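Local coordinates for T-cell surface glycoprotein CD1A1 antigen (Gallus gallus, PDB 3JVG) that probably binds lipid antigens in an MHC class I-like groove and displays them at the cell surface for recognition by T cells, at residues A[109-112]-A[117-120]; A[120-123]-A[128-131]; A[168-171]-A[176-179]. One frame throughout, in Å; residues are numbered along the deposited sequence.

Contact 1 of 3, residues A[109-112]-A[117-120]; sequences FDIA and NFLR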
loop_
_atom_site.group_PDB
_atom_site.type_symbol
_atom_site.label_atom_id
_atom_site.label_comp_id
_atom_site.label_asym_id
_atom_site.label_seq_id
_atom_site.Cartn_x
_atom_site.Cartn_y
_atom_site.Cartn_z
ATOM N N PHE A 109 -0.322 0.200 18.006
ATOM C CA PHE A 109 0.200 -1.159 17.987
ATOM C C PHE A 109 -1.071 -2.015 17.965
ATOM O O PHE A 109 -1.742 -2.168 18.992
ATOM C CB PHE A 109 1.085 -1.426 19.232
ATOM C CG PHE A 109 1.719 -2.831 19.312
ATOM C CD1 PHE A 109 2.623 -3.107 20.349
ATOM C CD2 PHE A 109 1.470 -3.821 18.375
ATOM C CE1 PHE A 109 3.259 -4.362 20.463
ATOM C CE2 PHE A 109 2.063 -5.070 18.472
ATOM C CZ PHE A 109 2.971 -5.353 19.537
ATOM N N ASP A 110 -1.397 -2.488 16.752
ATOM C CA ASP A 110 -2.585 -3.256 16.481
ATOM C C ASP A 110 -2.209 -4.620 15.893
ATOM O O ASP A 110 -1.274 -4.748 15.063
ATOM C CB ASP A 110 -3.489 -2.538 15.474
ATOM C CG ASP A 110 -4.056 -1.234 16.023
ATOM O OD1 ASP A 110 -3.380 -0.208 15.900
ATOM O OD2 ASP A 110 -5.214 -1.230 16.531
ATOM N N ILE A 111 -2.952 -5.625 16.331
ATOM C CA ILE A 111 -2.921 -6.936 15.756
ATOM C C ILE A 111 -4.261 -7.274 15.103
ATOM O O ILE A 111 -5.359 -7.013 15.651
ATOM C CB ILE A 111 -2.450 -7.925 16.785
ATOM C CG1 ILE A 111 -1.012 -7.481 17.239
ATOM C CG2 ILE A 111 -2.511 -9.325 16.241
ATOM C CD1 ILE A 111 -0.518 -8.123 18.453
ATOM N N ALA A 112 -4.155 -7.796 13.876
ATOM C CA ALA A 112 -5.327 -8.251 13.206
ATOM C C ALA A 112 -5.348 -9.776 13.115
ATOM O O ALA A 112 -4.296 -10.467 13.137
ATOM C CB ALA A 112 -5.473 -7.594 11.801
ATOM N N ASN A 117 -9.384 -6.031 13.167
ATOM C CA ASN A 117 -8.740 -5.645 14.441
ATOM C C ASN A 117 -9.008 -6.746 15.433
ATOM O O ASN A 117 -10.137 -7.161 15.579
ATOM C CB ASN A 117 -9.352 -4.353 14.974
ATOM C CG ASN A 117 -9.093 -3.190 14.065
ATOM O OD1 ASN A 117 -8.075 -3.189 13.358
ATOM N ND2 ASN A 117 -9.968 -2.188 14.084
ATOM N N PHE A 118 -7.967 -7.202 16.111
ATOM C CA PHE A 118 -8.094 -8.294 17.041
ATOM C C PHE A 118 -7.565 -7.885 18.443
ATOM O O PHE A 118 -8.155 -8.217 19.492
ATOM C CB PHE A 118 -7.341 -9.474 16.413
ATOM C CG PHE A 118 -7.175 -10.666 17.316
ATOM C CD1 PHE A 118 -8.193 -11.614 17.448
ATOM C CD2 PHE A 118 -5.984 -10.861 17.963
ATOM C CE1 PHE A 118 -8.033 -12.745 18.252
ATOM C CE2 PHE A 118 -5.768 -11.993 18.769
ATOM C CZ PHE A 118 -6.810 -12.957 18.915
ATOM N N LEU A 119 -6.466 -7.146 18.472
ATOM C CA LEU A 119 -5.924 -6.657 19.728
ATOM C C LEU A 119 -5.335 -5.281 19.482
ATOM O O LEU A 119 -4.753 -5.039 18.428
ATOM C CB LEU A 119 -4.864 -7.619 20.178
ATOM C CG LEU A 119 -4.697 -8.241 21.529
ATOM C CD1 LEU A 119 -5.987 -8.467 22.355
ATOM C CD2 LEU A 119 -3.824 -9.533 21.364
ATOM N N ARG A 120 -5.499 -4.382 20.434
ATOM C CA ARG A 120 -4.982 -3.039 20.303
ATOM C C ARG A 120 -4.328 -2.596 21.640
ATOM O O ARG A 120 -4.933 -2.697 22.729
ATOM C CB ARG A 120 -6.076 -2.048 19.903
ATOM C CG ARG A 120 -5.640 -0.584 20.015
ATOM C CD ARG A 120 -6.727 0.393 19.490
ATOM N NE ARG A 120 -6.876 0.280 18.022
ATOM C CZ ARG A 120 -7.881 0.773 17.313
ATOM N NH1 ARG A 120 -8.895 1.413 17.898
ATOM N NH2 ARG A 120 -7.880 0.600 15.995
HETATM O O HOH W 1 -6.601 -3.748 16.537
#
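Between I111-L119 and A112-N117 the two antiparallel strands, their short axes 148° apart in direction, slip by one residue, so that both F118 and L119 face I111 in a classic beta bulge. The I111 carbonyl oxygen serves both bulge residues: F118 N donates to I111 O over 2.7 Å, in the carbonyl plane, while L119 N reaches I111 O at 3.0 Å, tilted from that plane. In return, I111 N gives L119 O a bond of 2.8 Å.

On the face carrying D110 and R120, the two side chains run side by side and end in a salt bridge. R120 NE points at D110 OD2 over 2.7 Å, 168° at the hydrogen, meeting the syn lone pair; NH2 adds only a weak bond. The carboxylate stands almost perpendicular to the guanidinium. With CG anti to its own carbonyl carbon (chi1 -66°), D110 leans over the neighbouring strand, and a water lying 2.9 Å from D110 OD2 ties that oxygen to L119 O. I111 and L119 share the other face, CB to CB at 4.2 Å, and I111 CG2 comes obliquely to F118 CD2.

This hairpin belongs to the beta floor of the MHC-like platform. F118 and L119 lie against helix 135-145 at A140, and the F118 ring also meets F91 edge-to-face on strand 89-99. Aromatic side chains of another protein chain, probably beta-2-microglobulin, pack on D110 and A112, and one hydrogen-bonds to N117 OD1.

Contact 2 of 3, residues A[120-123]-A[128-131]; sequences RFNL and WDQM
R120 and D129 form a hydrogen-bonded antiparallel pair: D129 N donates to R120 O over 2.6 Å, close to straight at 167°, and R120 N answers to D129 O at 2.9 Å. Their side chains leave on the same face, but the charged ends stay apart; the R120 guanidinium is instead paired with D110. N122 ND2 comes to 3.7 Å from D129 OD1, too far for a bond, with amide and carboxylate planes at right angles.

The hairpin made by strands 116-122 and 127-130 forms one edge of the platform sheet, 127-130 being one of its two outermost strands within this chain. F121 and W128 sit as a non-hydrogen-bonded pair on the side turned to helix 148-172, where both touch I154, and W128 NE1 is held by N151 OD1 of that helix.

The two rings meet T-shaped, F121 giving its edge to the W128 face, with planes 74° apart and centroids of the six-membered rings separated by 5.0 Å. F121 CD1 comes down to 3.4 Å from W128 CE2. CG is anti to the F121 backbone N (chi1 -163°), which turns the ring edge onto the indole; CB, placed by the strand, also lies over it, 4.2 Å from the six-membered centroid in a CH-pi contact. Across the sheet, the twice-bent M131 chain brings CE over one face of the R120 guanidinium, 3.7 Å from NH1, while its SD lies against R120 CB.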
loop_
_atom_site.group_PDB
_atom_site.type_symbol
_atom_site.label_atom_id
_atom_site.label_comp_id
_atom_site.label_asym_id
_atom_site.label_seq_id
_atom_site.Cartn_x
_atom_site.Cartn_y
_atom_site.Cartn_z
ATOM N N ARG A 120 -5.499 -4.382 20.434
ATOM C CA ARG A 120 -4.982 -3.039 20.303
ATOM C C ARG A 120 -4.328 -2.596 21.640
ATOM O O ARG A 120 -4.933 -2.697 22.729
ATOM C CB ARG A 120 -6.076 -2.048 19.903
ATOM C CG ARG A 120 -5.640 -0.584 20.015
ATOM C CD ARG A 120 -6.727 0.393 19.490
ATOM N NE ARG A 120 -6.876 0.280 18.022
ATOM C CZ ARG A 120 -7.881 0.773 17.313
ATOM N NH1 ARG A 120 -8.895 1.413 17.898
ATOM N NH2 ARG A 120 -7.880 0.600 15.995
ATOM N N PHE A 121 -3.086 -2.122 21.533
ATOM C CA PHE A 121 -2.385 -1.621 22.674
ATOM C C PHE A 121 -2.915 -0.265 23.121
ATOM O O PHE A 121 -3.202 0.620 22.300
ATOM C CB PHE A 121 -0.901 -1.519 22.375
ATOM C CG PHE A 121 -0.028 -1.383 23.644
ATOM C CD1 PHE A 121 0.202 -2.482 24.483
ATOM C CD2 PHE A 121 0.544 -0.165 23.981
ATOM C CE1 PHE A 121 1.005 -2.356 25.667
ATOM C CE2 PHE A 121 1.345 -0.025 25.136
ATOM C CZ PHE A 121 1.564 -1.135 25.982
ATOM N N ASN A 122 -3.030 -0.111 24.429
ATOM C CA ASN A 122 -3.439 1.130 25.019
ATOM C C ASN A 122 -2.203 1.660 25.669
ATOM O O ASN A 122 -1.772 1.104 26.679
ATOM C CB ASN A 122 -4.479 0.826 26.082
ATOM C CG ASN A 122 -5.114 2.073 26.670
ATOM O OD1 ASN A 122 -4.437 3.082 26.995
ATOM N ND2 ASN A 122 -6.438 1.999 26.859
ATOM N N LEU A 123 -1.620 2.709 25.087
ATOM C CA LEU A 123 -0.364 3.300 25.600
ATOM C C LEU A 123 -0.445 3.825 27.061
ATOM O O LEU A 123 0.457 3.571 27.859
ATOM C CB LEU A 123 0.161 4.402 24.674
ATOM C CG LEU A 123 1.506 5.074 25.028
ATOM C CD1 LEU A 123 2.805 4.239 24.649
ATOM C CD2 LEU A 123 1.609 6.507 24.488
ATOM N N TRP A 128 -3.723 -4.079 26.947
ATOM C CA TRP A 128 -4.378 -4.478 25.703
ATOM C C TRP A 128 -5.892 -4.377 25.687
ATOM O O TRP A 128 -6.556 -4.821 26.616
ATOM C CB TRP A 128 -3.921 -5.879 25.322
ATOM C CG TRP A 128 -2.405 -5.944 25.119
ATOM C CD1 TRP A 128 -1.442 -6.158 26.092
ATOM C CD2 TRP A 128 -1.696 -5.761 23.884
ATOM N NE1 TRP A 128 -0.192 -6.146 25.527
ATOM C CE2 TRP A 128 -0.306 -5.879 24.184
ATOM C CE3 TRP A 128 -2.099 -5.497 22.547
ATOM C CZ2 TRP A 128 0.683 -5.785 23.199
ATOM C CZ3 TRP A 128 -1.113 -5.383 21.571
ATOM C CH2 TRP A 128 0.269 -5.520 21.912
ATOM N N ASP A 129 -6.425 -3.775 24.618
ATOM C CA ASP A 129 -7.874 -3.811 24.307
ATOM C C ASP A 129 -8.228 -4.989 23.385
ATOM O O ASP A 129 -7.637 -5.160 22.298
ATOM C CB ASP A 129 -8.380 -2.495 23.683
ATOM C CG ASP A 129 -7.932 -1.225 24.471
ATOM O OD1 ASP A 129 -7.651 -1.312 25.695
ATOM O OD2 ASP A 129 -7.859 -0.124 23.847
ATOM N N GLN A 130 -9.218 -5.770 23.834
ATOM C CA GLN A 130 -9.823 -6.828 23.054
ATOM C C GLN A 130 -10.647 -6.157 21.956
ATOM O O GLN A 130 -11.531 -5.325 22.255
ATOM C CB GLN A 130 -10.704 -7.686 23.982
ATOM C CG GLN A 130 -11.431 -8.863 23.311
ATOM C CD GLN A 130 -12.437 -9.609 24.253
ATOM O OE1 GLN A 130 -12.317 -9.603 25.466
ATOM N NE2 GLN A 130 -13.399 -10.267 23.658
ATOM N N MET A 131 -10.382 -6.511 20.689
ATOM C CA MET A 131 -11.084 -5.893 19.565
ATOM C C MET A 131 -12.186 -6.757 18.894
ATOM O O MET A 131 -12.981 -6.251 18.103
ATOM C CB MET A 131 -10.059 -5.410 18.539
ATOM C CG MET A 131 -9.047 -4.406 19.164
ATOM S SD MET A 131 -9.877 -2.918 19.812
ATOM C CE MET A 131 -10.244 -2.009 18.305
#

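Contact 3 of 3, residues A[168-171]-A[176-179]; sequences LFIQ and DLER
L177 reaches I170 through torsions that lie away from the staggered positions, chi1 -104° and chi2 23°, which swing its CD2 onto the helix backbone; such values may reflect strain or a loosely defined side chain. In I170, chi1 of -62° sets CG1 beside the backbone N and CG2 beside the carbonyl carbon, which makes CG2 the branch that meets L177 CD2.

One methyl therefore does nearly all the touching. L177 CD2 sits 3.6 Å from I170 CA and 3.8 Å from I170 O, with I170 CG2 flanking it at 4.1 Å, so the methyl presses on main chain more than on side chain.

Here the long helix 148-172 of the MHC-like platform ends and the chain turns through the short helix 174-177 before entering the immunoglobulin C1-set domain. The CA atoms of I170 and L177 are 7.3 Å apart, and H6 of strand 6-18 touches both side chains. D176 holds R49 in a salt bridge and accepts a hydrogen bond from W51. R179 N returns to D176 O at 3.3 Å, and the R179 side chain already reaches the next domain, in a cation-pi contact with Y207 and a hydrogen bond to L239 O.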
loop_
_atom_site.group_PDB
_atom_site.type_symbol
_atom_site.label_atom_id
_atom_site.label_comp_id
_atom_site.label_asym_id
_atom_site.label_seq_id
_atom_site.Cartn_x
_atom_site.Cartn_y
_atom_site.Cartn_z
ATOM N N LEU A 168 14.778 11.415 13.755
ATOM C CA LEU A 168 16.032 11.192 13.096
ATOM C C LEU A 168 15.885 10.769 11.617
ATOM O O LEU A 168 16.678 11.203 10.774
ATOM C CB LEU A 168 16.733 10.110 13.867
ATOM C CG LEU A 168 17.868 9.446 13.149
ATOM C CD1 LEU A 168 19.129 10.287 13.342
ATOM C CD2 LEU A 168 18.000 8.125 13.831
ATOM N N PHE A 169 14.906 9.908 11.315
ATOM C CA PHE A 169 14.643 9.457 9.935
ATOM C C PHE A 169 14.090 10.600 9.044
ATOM O O PHE A 169 14.442 10.697 7.851
ATOM C CB PHE A 169 13.667 8.254 9.928
ATOM C CG PHE A 169 14.308 6.923 10.306
ATOM C CD1 PHE A 169 15.662 6.842 10.662
ATOM C CD2 PHE A 169 13.565 5.752 10.304
ATOM C CE1 PHE A 169 16.256 5.620 10.969
ATOM C CE2 PHE A 169 14.170 4.517 10.623
ATOM C CZ PHE A 169 15.527 4.458 10.957
ATOM N N ILE A 170 13.230 11.448 9.618
ATOM C CA ILE A 170 12.787 12.671 8.928
ATOM C C ILE A 170 14.002 13.503 8.458
ATOM O O ILE A 170 14.016 13.998 7.328
ATOM C CB ILE A 170 11.868 13.551 9.792
ATOM C CG1 ILE A 170 10.581 12.794 10.161
ATOM C CG2 ILE A 170 11.562 14.914 9.079
ATOM C CD1 ILE A 170 9.741 13.511 11.214
ATOM N N GLN A 171 15.022 13.618 9.310
ATOM C CA GLN A 171 16.209 14.377 8.961
ATOM C C GLN A 171 17.103 13.627 7.996
ATOM O O GLN A 171 17.555 14.201 7.031
ATOM C CB GLN A 171 17.030 14.800 10.196
ATOM C CG GLN A 171 16.601 16.132 10.885
ATOM C CD GLN A 171 15.865 17.109 9.951
ATOM O OE1 GLN A 171 14.656 17.366 10.117
ATOM N NE2 GLN A 171 16.582 17.623 8.944
ATOM N N ASP A 176 14.079 11.993 0.374
ATOM C CA ASP A 176 12.953 11.169 -0.047
ATOM C C ASP A 176 11.618 11.849 0.287
ATOM O O ASP A 176 10.672 11.921 -0.541
ATOM C CB ASP A 176 13.026 9.812 0.643
ATOM C CG ASP A 176 14.149 8.919 0.072
ATOM O OD1 ASP A 176 14.795 9.307 -0.926
ATOM O OD2 ASP A 176 14.340 7.803 0.600
ATOM N N LEU A 177 11.566 12.380 1.499
ATOM C CA LEU A 177 10.332 12.886 2.027
ATOM C C LEU A 177 9.939 14.122 1.250
ATOM O O LEU A 177 8.757 14.356 1.026
ATOM C CB LEU A 177 10.497 13.212 3.515
ATOM C CG LEU A 177 9.947 12.338 4.624
ATOM C CD1 LEU A 177 9.698 10.876 4.283
ATOM C CD2 LEU A 177 10.793 12.458 5.900
ATOM N N GLU A 178 10.926 14.901 0.803
ATOM C CA GLU A 178 10.555 16.174 0.199
ATOM C C GLU A 178 10.567 16.104 -1.312
ATOM O O GLU A 178 10.381 17.088 -2.011
ATOM C CB GLU A 178 11.449 17.298 0.721
ATOM C CG GLU A 178 11.492 17.363 2.270
ATOM C CD GLU A 178 11.892 18.735 2.803
ATOM O OE1 GLU A 178 12.612 19.479 2.087
ATOM O OE2 GLU A 178 11.456 19.067 3.941
ATOM N N ARG A 179 10.806 14.911 -1.815
ATOM C CA ARG A 179 10.830 14.689 -3.235
ATOM C C ARG A 179 9.468 15.093 -3.796
ATOM O O ARG A 179 8.409 14.780 -3.219
ATOM C CB ARG A 179 11.175 13.212 -3.475
ATOM C CG ARG A 179 10.751 12.637 -4.806
ATOM C CD ARG A 179 11.368 11.236 -4.977
ATOM N NE ARG A 179 10.885 10.599 -6.190
ATOM C CZ ARG A 179 9.762 9.879 -6.253
ATOM N NH1 ARG A 179 9.025 9.674 -5.166
ATOM N NH2 ARG A 179 9.379 9.336 -7.393
#

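Contacts 1 and 2 are consecutive hairpins of one sheet: they share R120, their centres are about 7 Å apart, and strand 116-122 runs through both. F109 O lies 2.9 Å from F121 N and F118 O 3.1 Å from M131 N, both probable hydrogen bonds joining the two hairpins, while F109 and W128 join their rings edge-to-face. Contact 3 lies about 28 Å from contact 1 and about 30 Å from contact 2, centre to centre, near the C-terminal end of helix 148-172. A modelled unidentified ligand lies about 3 Å from the I111 side chain, about 5 Å from that of W128 and about 4 Å from that of F169; it may mark the groove, though it probably comes from the crystallisation liquor.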